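Local coordinates for superoxide dismutase (Chaetomium thermophilum, PDB 4BR6), which probably protects cells from oxidative damage as a manganese enzyme, converting superoxide into hydrogen peroxide and oxygen, at residues Met157-Trp162 against Ala180-Ile185. Sequence-based numbering, arbitrary orientation.
Sequences MGIDAW and AIWNVI. With MN3 (manganese (III) ion), chain I.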
# COMPACT_ATOMS: atom_id res chain seq x y z
N MET B 157 -1.90 -15.95 17.85
CA MET B 157 -1.67 -17.15 17.06
C MET B 157 -1.58 -16.75 15.60
O MET B 157 -2.52 -16.18 15.06
CB MET B 157 -2.82 -18.13 17.28
CG MET B 157 -2.56 -19.54 16.77
SD MET B 157 -2.51 -19.65 14.97
CE MET B 157 -4.26 -19.58 14.56
N GLY B 158 -0.44 -17.02 14.98
CA GLY B 158 -0.22 -16.67 13.59
C GLY B 158 -0.03 -17.87 12.68
O GLY B 158 0.47 -18.91 13.11
N ILE B 159 -0.49 -17.72 11.44
CA ILE B 159 -0.21 -18.66 10.36
C ILE B 159 0.36 -17.90 9.16
O ILE B 159 -0.25 -16.97 8.63
CB ILE B 159 -1.48 -19.40 9.93
CG1 ILE B 159 -2.05 -20.19 11.12
CG2 ILE B 159 -1.18 -20.33 8.75
CD1 ILE B 159 -3.39 -20.89 10.89
N ASP B 160 1.56 -18.31 8.75
CA ASP B 160 2.30 -17.70 7.66
C ASP B 160 1.71 -18.13 6.32
O ASP B 160 1.53 -19.33 6.10
CB ASP B 160 3.72 -18.20 7.76
CG ASP B 160 4.65 -17.54 6.79
OD1 ASP B 160 4.27 -16.63 6.03
OD2 ASP B 160 5.80 -17.96 6.82
N ALA B 161 1.43 -17.17 5.44
CA ALA B 161 0.78 -17.48 4.16
C ALA B 161 1.65 -17.17 2.96
O ALA B 161 1.19 -17.27 1.84
CB ALA B 161 -0.57 -16.75 4.04
N TRP B 162 2.91 -16.79 3.20
CA TRP B 162 3.88 -16.68 2.12
C TRP B 162 4.01 -18.06 1.48
O TRP B 162 3.86 -19.07 2.16
CB TRP B 162 5.26 -16.26 2.63
CG TRP B 162 5.40 -14.83 3.06
CD1 TRP B 162 4.66 -14.17 4.00
CD2 TRP B 162 6.36 -13.88 2.58
NE1 TRP B 162 5.09 -12.88 4.12
CE2 TRP B 162 6.14 -12.68 3.26
CE3 TRP B 162 7.38 -13.95 1.63
CZ2 TRP B 162 6.90 -11.53 3.02
CZ3 TRP B 162 8.14 -12.80 1.39
CH2 TRP B 162 7.89 -11.62 2.09
N ALA B 180 -4.16 -28.51 7.00
CA ALA B 180 -3.22 -29.38 7.68
C ALA B 180 -2.56 -28.73 8.92
O ALA B 180 -2.34 -29.41 9.93
CB ALA B 180 -2.13 -29.86 6.71
N ILE B 181 -2.26 -27.44 8.87
CA ILE B 181 -1.42 -26.83 9.92
C ILE B 181 -2.07 -26.84 11.30
O ILE B 181 -1.39 -26.79 12.32
CB ILE B 181 -1.00 -25.38 9.55
CG1 ILE B 181 0.09 -24.87 10.51
CG2 ILE B 181 -2.22 -24.46 9.57
CD1 ILE B 181 0.77 -23.58 10.04
N TRP B 182 -3.39 -26.89 11.35
CA TRP B 182 -4.09 -26.89 12.63
C TRP B 182 -3.67 -28.07 13.49
O TRP B 182 -3.80 -28.02 14.71
CB TRP B 182 -5.61 -26.90 12.42
CG TRP B 182 -6.05 -25.65 11.72
CD1 TRP B 182 -6.16 -25.46 10.39
CD2 TRP B 182 -6.40 -24.40 12.33
NE1 TRP B 182 -6.56 -24.18 10.11
CE2 TRP B 182 -6.71 -23.50 11.29
CE3 TRP B 182 -6.46 -23.95 13.65
CZ2 TRP B 182 -7.11 -22.19 11.53
CZ3 TRP B 182 -6.85 -22.64 13.88
CH2 TRP B 182 -7.17 -21.78 12.82
N ASN B 183 -3.15 -29.12 12.85
CA ASN B 183 -2.68 -30.30 13.57
C ASN B 183 -1.42 -30.08 14.38
O ASN B 183 -1.08 -30.91 15.23
CB ASN B 183 -2.43 -31.45 12.60
CG ASN B 183 -3.70 -32.03 12.08
OD1 ASN B 183 -4.39 -32.77 12.78
ND2 ASN B 183 -4.04 -31.70 10.84
N VAL B 184 -0.73 -28.97 14.13
CA VAL B 184 0.52 -28.66 14.81
C VAL B 184 0.54 -27.27 15.46
O VAL B 184 1.61 -26.75 15.75
CB VAL B 184 1.75 -28.82 13.86
CG1 VAL B 184 1.99 -30.30 13.52
CG2 VAL B 184 1.56 -28.01 12.58
N ILE B 185 -0.63 -26.68 15.72
CA ILE B 185 -0.71 -25.40 16.44
C ILE B 185 -0.61 -25.59 17.95
O ILE B 185 -1.39 -26.32 18.52
CB ILE B 185 -2.05 -24.66 16.16
CG1 ILE B 185 -2.18 -24.33 14.67
CG2 ILE B 185 -2.15 -23.37 16.99
CD1 ILE B 185 -1.06 -23.47 14.13
MN MN3 I . 7.74 -17.01 6.45
O HOH W 1 7.60 -14.77 5.31
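In the C-terminal domain of this iron/manganese superoxide dismutase, the last part of strand 153-160, within this chain an outer strand of the three-stranded antiparallel sheet, packs through Met157 and Ile159 on Ile181, Trp182 and Ile185 of the loop between helices 174-180 and 187-195. No hydrogen bond crosses; the segments bury 243 Å² between them, and every close side-chain contact across is apolar. Ile159 CD1 touches two partners: it meets Ile181 CG2 at 4.0 Å and also lies 4.0 Å above the plane of the Trp182 indole, displaced toward the rim near CZ2. Ile159 CG2 reaches Ile181 CD1, and with both branches paired in this way the two isoleucines slide past each other in opposite directions. With CG anti to the backbone N (chi1 -167°), Met157 brings CG 3.9 Å from Ile185 CG2; the bends at chi2 and chi3 then carry CE to 4.0 Å from Trp182 CH2, oblique to the ring. An alanine at Met157 would probably open a gap beside Ile185 CG2 and leave the CH2 corner of Trp182 without its methyl neighbour. Trp182 is further fixed by a hydrogen bond from NE1 to Asn115 OD1, and helix 107-119 contributes Met114 to the packing around Met157 and the indole. Ala180 O, on helix 174-180, accepts from both Asn183 N and Asn183 ND2, from the same face of its carbonyl plane. Beyond the apolar patch, Asp160 OD2 binds the manganese at 2.2 Å, and His26, His74, His164 and a water complete the metal's coordination, while OD1 accepts Trp162 N at 3.1 Å in an Asx turn, from 50° out of the carboxylate plane. The contact is thus held by shape and dispersion, on the same strand that presents a metal ligand.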